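Hypothetical protein PH0802 (PDB 2DT4) is of unknown function but belongs to the plant- and prokaryote-conserved (PPC) proteins, whose domain in plants occurs together with DNA-binding AT-hook motifs. Local coordinates at residues 77-89 / 126-138. Numbering follows the deposited sequence.
Sequences GNVSLKDGEPFVH and IERKPTKYGLALW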
loop_
_atom_site.group_PDB
_atom_site.type_symbol
_atom_site.label_atom_id
_atom_site.label_comp_id
_atom_site.label_asym_id
_atom_site.label_seq_id
_atom_site.Cartn_x
_atom_site.Cartn_y
_atom_site.Cartn_z
ATOM N N GLY A 77 -3.829 -5.859 2.330
ATOM C CA GLY A 77 -4.909 -6.626 2.894
ATOM C C GLY A 77 -4.722 -6.954 4.349
ATOM O O GLY A 77 -3.950 -6.319 5.048
ATOM N N ASN A 78 -5.444 -7.972 4.793
ATOM C CA ASN A 78 -5.419 -8.307 6.203
ATOM C C ASN A 78 -5.698 -9.788 6.414
ATOM O O ASN A 78 -6.179 -10.486 5.520
ATOM C CB ASN A 78 -6.425 -7.414 6.964
ATOM C CG ASN A 78 -7.814 -7.485 6.396
ATOM O OD1 ASN A 78 -8.414 -8.567 6.386
ATOM N ND2 ASN A 78 -8.320 -6.354 5.860
ATOM N N VAL A 79 -5.358 -10.249 7.613
ATOM C CA VAL A 79 -5.643 -11.598 8.105
ATOM C C VAL A 79 -6.519 -11.432 9.346
ATOM O O VAL A 79 -6.260 -10.568 10.197
ATOM C CB VAL A 79 -4.357 -12.393 8.452
ATOM C CG1 VAL A 79 -4.727 -13.819 8.859
ATOM C CG2 VAL A 79 -3.371 -12.433 7.286
ATOM N N SER A 80 -7.578 -12.228 9.426
ATOM C CA SER A 80 -8.463 -12.199 10.587
ATOM C C SER A 80 -9.188 -13.512 10.693
ATOM O O SER A 80 -9.279 -14.249 9.744
ATOM C CB SER A 80 -9.423 -11.001 10.550
ATOM O OG SER A 80 -10.264 -11.015 9.427
ATOM N N LEU A 81 -9.661 -13.815 11.879
ATOM C CA LEU A 81 -10.399 -15.050 12.108
ATOM C C LEU A 81 -11.695 -15.109 11.308
ATOM O O LEU A 81 -12.456 -14.157 11.282
ATOM C CB LEU A 81 -10.719 -15.152 13.599
ATOM C CG LEU A 81 -11.512 -16.302 14.177
ATOM C CD1 LEU A 81 -10.743 -17.596 14.108
ATOM C CD2 LEU A 81 -11.859 -15.983 15.636
ATOM N N LYS A 82 -11.932 -16.235 10.647
ATOM C CA LYS A 82 -13.212 -16.520 10.009
ATOM C C LYS A 82 -13.468 -18.012 10.197
ATOM O O LYS A 82 -12.640 -18.848 9.828
ATOM C CB LYS A 82 -13.230 -16.187 8.522
ATOM C CG LYS A 82 -14.565 -16.419 7.801
ATOM C CD LYS A 82 -14.415 -16.150 6.341
ATOM C CE LYS A 82 -15.675 -16.364 5.520
ATOM N NZ LYS A 82 -15.350 -16.088 4.064
ATOM N N ASP A 83 -14.624 -18.314 10.793
ATOM C CA ASP A 83 -15.003 -19.691 11.080
ATOM C C ASP A 83 -13.861 -20.483 11.757
ATOM O O ASP A 83 -13.594 -21.630 11.393
ATOM C CB ASP A 83 -15.455 -20.362 9.778
ATOM C CG ASP A 83 -16.572 -19.590 9.051
ATOM O OD1 ASP A 83 -17.455 -19.002 9.716
ATOM O OD2 ASP A 83 -16.640 -19.516 7.800
ATOM N N GLY A 84 -13.143 -19.851 12.676
ATOM C CA GLY A 84 -12.162 -20.548 13.502
ATOM C C GLY A 84 -10.740 -20.616 12.976
ATOM O O GLY A 84 -9.866 -21.206 13.619
ATOM N N GLU A 85 -10.516 -20.057 11.788
ATOM C CA GLU A 85 -9.232 -20.167 11.124
ATOM C C GLU A 85 -8.784 -18.803 10.607
ATOM O O GLU A 85 -9.623 -17.959 10.235
ATOM C CB GLU A 85 -9.339 -21.117 9.930
ATOM C CG GLU A 85 -9.692 -22.544 10.312
ATOM C CD GLU A 85 -8.569 -23.269 11.026
ATOM O OE1 GLU A 85 -8.847 -24.342 11.611
ATOM O OE2 GLU A 85 -7.412 -22.799 11.010
ATOM N N PRO A 86 -7.478 -18.581 10.521
ATOM C CA PRO A 86 -7.030 -17.331 9.899
ATOM C C PRO A 86 -7.477 -17.292 8.453
ATOM O O PRO A 86 -7.367 -18.299 7.725
ATOM C CB PRO A 86 -5.495 -17.388 10.015
ATOM C CG PRO A 86 -5.170 -18.783 10.204
ATOM C CD PRO A 86 -6.342 -19.394 10.958
ATOM N N PHE A 87 -7.953 -16.125 8.026
ATOM C CA PHE A 87 -8.537 -15.903 6.720
ATOM C C PHE A 87 -7.916 -14.633 6.097
ATOM O O PHE A 87 -7.831 -13.579 6.736
ATOM C CB PHE A 87 -10.054 -15.737 6.827
ATOM C CG PHE A 87 -10.728 -15.510 5.528
ATOM C CD1 PHE A 87 -11.123 -16.578 4.772
ATOM C CD2 PHE A 87 -10.976 -14.227 5.052
ATOM C CE1 PHE A 87 -11.770 -16.386 3.551
ATOM C CE2 PHE A 87 -11.591 -14.032 3.829
ATOM C CZ PHE A 87 -12.004 -15.141 3.095
ATOM N N VAL A 88 -7.463 -14.771 4.859
ATOM C CA VAL A 88 -6.715 -13.728 4.163
ATOM C C VAL A 88 -7.631 -12.999 3.181
ATOM O O VAL A 88 -8.287 -13.620 2.340
ATOM C CB VAL A 88 -5.497 -14.310 3.435
ATOM C CG1 VAL A 88 -4.581 -13.170 2.966
ATOM C CG2 VAL A 88 -4.741 -15.273 4.341
ATOM N N HIS A 89 -7.699 -11.673 3.315
ATOM C CA HIS A 89 -8.488 -10.832 2.415
ATOM C C HIS A 89 -7.561 -9.782 1.872
ATOM O O HIS A 89 -6.993 -9.009 2.634
ATOM C CB HIS A 89 -9.675 -10.203 3.121
ATOM C CG HIS A 89 -10.600 -9.469 2.209
ATOM N ND1 HIS A 89 -10.917 -9.939 0.949
ATOM C CD2 HIS A 89 -11.248 -8.284 2.346
ATOM C CE1 HIS A 89 -11.745 -9.086 0.363
ATOM N NE2 HIS A 89 -11.968 -8.085 1.194
ATOM N N ILE A 126 -11.623 -9.633 16.462
ATOM C CA ILE A 126 -11.887 -8.957 15.198
ATOM C C ILE A 126 -12.139 -10.090 14.205
ATOM O O ILE A 126 -11.229 -10.689 13.661
ATOM C CB ILE A 126 -10.777 -7.947 14.761
ATOM C CG1 ILE A 126 -11.153 -7.210 13.483
ATOM C CG2 ILE A 126 -9.425 -8.597 14.633
ATOM C CD1 ILE A 126 -10.194 -6.081 13.160
ATOM N N GLU A 127 -13.393 -10.495 14.124
ATOM C CA GLU A 127 -13.757 -11.697 13.369
ATOM C C GLU A 127 -14.714 -11.436 12.207
ATOM O O GLU A 127 -15.662 -10.624 12.349
ATOM C CB GLU A 127 -14.433 -12.607 14.406
ATOM C CG GLU A 127 -14.846 -13.978 13.903
ATOM C CD GLU A 127 -15.284 -14.913 15.025
ATOM O OE1 GLU A 127 -15.208 -14.542 16.245
ATOM O OE2 GLU A 127 -15.717 -16.028 14.657
ATOM N N ARG A 128 -14.474 -12.108 11.075
ATOM C CA ARG A 128 -15.357 -11.998 9.923
ATOM C C ARG A 128 -16.561 -12.902 10.113
ATOM O O ARG A 128 -16.414 -14.110 10.305
ATOM C CB ARG A 128 -14.671 -12.389 8.635
ATOM C CG ARG A 128 -13.589 -11.459 8.181
ATOM C CD ARG A 128 -13.056 -11.763 6.796
ATOM N NE ARG A 128 -12.014 -10.795 6.450
ATOM C CZ ARG A 128 -12.242 -9.539 6.065
ATOM N NH1 ARG A 128 -11.204 -8.735 5.850
ATOM N NH2 ARG A 128 -13.460 -9.062 5.892
ATOM N N LYS A 129 -17.737 -12.308 10.097
ATOM C CA LYS A 129 -18.982 -13.064 10.219
ATOM C C LYS A 129 -19.905 -12.694 9.096
ATOM O O LYS A 129 -19.825 -11.591 8.541
ATOM C CB LYS A 129 -19.643 -12.818 11.571
ATOM C CG LYS A 129 -18.796 -13.244 12.759
ATOM C CD LYS A 129 -19.463 -13.019 14.092
ATOM C CE LYS A 129 -18.531 -13.284 15.260
ATOM N NZ LYS A 129 -18.964 -12.655 16.551
ATOM N N PRO A 130 -20.818 -13.585 8.741
ATOM C CA PRO A 130 -21.773 -13.277 7.669
ATOM C C PRO A 130 -22.583 -12.012 7.885
ATOM O O PRO A 130 -22.915 -11.649 9.025
ATOM C CB PRO A 130 -22.700 -14.499 7.681
ATOM C CG PRO A 130 -21.867 -15.581 8.247
ATOM C CD PRO A 130 -21.046 -14.937 9.302
ATOM N N THR A 131 -22.919 -11.358 6.770
ATOM C CA THR A 131 -23.736 -10.148 6.798
ATOM C C THR A 131 -24.778 -10.247 5.680
ATOM O O THR A 131 -24.699 -11.080 4.801
ATOM C CB THR A 131 -22.921 -8.832 6.622
ATOM O OG1 THR A 131 -22.385 -8.786 5.297
ATOM C CG2 THR A 131 -21.728 -8.783 7.566
ATOM N N LYS A 132 -25.736 -9.356 5.750
ATOM C CA LYS A 132 -26.818 -9.290 4.774
ATOM C C LYS A 132 -26.265 -9.040 3.373
ATOM O O LYS A 132 -26.855 -9.471 2.374
ATOM C CB LYS A 132 -27.796 -8.185 5.183
ATOM C CG LYS A 132 -27.168 -6.809 5.364
ATOM C CD LYS A 132 -28.190 -5.707 5.603
ATOM C CE LYS A 132 -27.526 -4.517 6.296
ATOM N NZ LYS A 132 -28.332 -3.265 6.287
ATOM N N TYR A 133 -25.095 -8.402 3.298
ATOM C CA TYR A 133 -24.489 -8.127 1.992
ATOM C C TYR A 133 -23.962 -9.376 1.274
ATOM O O TYR A 133 -23.680 -9.334 0.092
ATOM C CB TYR A 133 -23.367 -7.076 2.101
ATOM C CG TYR A 133 -23.582 -5.897 3.047
ATOM C CD1 TYR A 133 -22.898 -5.819 4.252
ATOM C CD2 TYR A 133 -24.425 -4.839 2.711
ATOM C CE1 TYR A 133 -23.073 -4.744 5.124
ATOM C CE2 TYR A 133 -24.604 -3.746 3.564
ATOM C CZ TYR A 133 -23.918 -3.699 4.775
ATOM O OH TYR A 133 -24.074 -2.627 5.648
ATOM N N GLY A 134 -23.804 -10.491 1.982
ATOM C CA GLY A 134 -23.169 -11.658 1.447
ATOM C C GLY A 134 -21.660 -11.566 1.551
ATOM O O GLY A 134 -20.968 -12.341 0.923
ATOM N N LEU A 135 -21.175 -10.618 2.348
ATOM C CA LEU A 135 -19.751 -10.505 2.652
ATOM C C LEU A 135 -19.526 -10.878 4.106
ATOM O O LEU A 135 -20.331 -10.515 4.950
ATOM C CB LEU A 135 -19.271 -9.075 2.467
ATOM C CG LEU A 135 -19.372 -8.575 1.035
ATOM C CD1 LEU A 135 -19.238 -7.094 0.999
ATOM C CD2 LEU A 135 -18.326 -9.229 0.179
ATOM N N ALA A 136 -18.393 -11.524 4.389
ATOM C CA ALA A 136 -18.030 -11.844 5.778
ATOM C C ALA A 136 -17.210 -10.672 6.285
ATOM O O ALA A 136 -16.122 -10.412 5.763
ATOM C CB ALA A 136 -17.245 -13.114 5.858
ATOM N N LEU A 137 -17.776 -9.949 7.242
ATOM C CA LEU A 137 -17.128 -8.718 7.744
ATOM C C LEU A 137 -16.988 -8.669 9.245
ATOM O O LEU A 137 -17.697 -9.352 9.977
ATOM C CB LEU A 137 -18.019 -7.528 7.347
ATOM C CG LEU A 137 -18.319 -7.357 5.846
ATOM C CD1 LEU A 137 -19.311 -6.285 5.564
ATOM C CD2 LEU A 137 -17.036 -7.139 5.057
ATOM N N TRP A 138 -16.068 -7.831 9.717
ATOM C CA TRP A 138 -15.903 -7.540 11.131
ATOM C C TRP A 138 -17.056 -6.662 11.626
ATOM O O TRP A 138 -17.685 -5.963 10.835
ATOM C CB TRP A 138 -14.626 -6.713 11.356
ATOM C CG TRP A 138 -13.388 -7.276 10.713
ATOM C CD1 TRP A 138 -13.074 -8.568 10.513
ATOM C CD2 TRP A 138 -12.325 -6.508 10.158
ATOM N NE1 TRP A 138 -11.866 -8.668 9.868
ATOM C CE2 TRP A 138 -11.383 -7.406 9.647
ATOM C CE3 TRP A 138 -12.065 -5.141 10.068
ATOM C CZ2 TRP A 138 -10.199 -6.982 9.035
ATOM C CZ3 TRP A 138 -10.917 -4.718 9.427
ATOM C CH2 TRP A 138 -9.981 -5.640 8.943
HETATM O O HOH W 1 -9.116 -11.119 6.821
HETATM O O HOH W 2 -8.924 -12.022 14.129
HETATM O O HOH W 3 -16.332 -16.291 12.029
HETATM O O HOH W 4 -18.061 -16.235 8.369
#
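Arg128 reaches over the hairpin formed by strands 69-82 and 85-95 and ends beside Asn78. Its chain is extended from CG to NE (chi3 180°), which carries the guanidinium across the sheet. Arg128 NH1 donates to Asn78 OD1 at 2.8 Å, on a lone pair in the carbonyl plane, and the amide and guanidinium are nearly coplanar. Arg128 NH2 donates to Ala136 O at 3.0 Å. A water accepts from Arg128 NE and also hydrogen-bonds with Asn78 OD1, Ser80 OG and Phe87 O. His89 CG lies over one face of the guanidinium and Trp138 NE1 over the opposite face. Phe87 CD2 touches Arg128 CD at 3.7 Å.

Trp138 NE1 gives Ser80 OG a nearly straight bond of 2.9 Å, with OG close to the indole plane. The ring carbons CZ2 and CH2 rest against the Asn78 amide.

Toward the turn, where Asp83 is exposed, water bridges join the direct contacts. Arg128 N donates to Leu81 O at 2.9 Å, and one water bridges Leu81 N to Ile126 O. Leu81 CD2 lies alongside the Glu127 carboxylate, 3.6 Å from Glu127 CD. The extended Lys82 chain lays CE on Ala136 CB at 3.6 Å. Another water ties Asp83 N, in the type I' turn 82-85, to Glu127 OE2 and Arg128 O.

In the assembly, Glu115 of the second subunit forms a salt bridge with Arg128 NH1 and accepts from Asn78 ND2. Arg128 thus ties the hairpin, the C-terminal segment and a subunit interface together. The in-plane bonds should fix the rotation of its guanidinium, and Glu115 of that subunit probably offsets its charge.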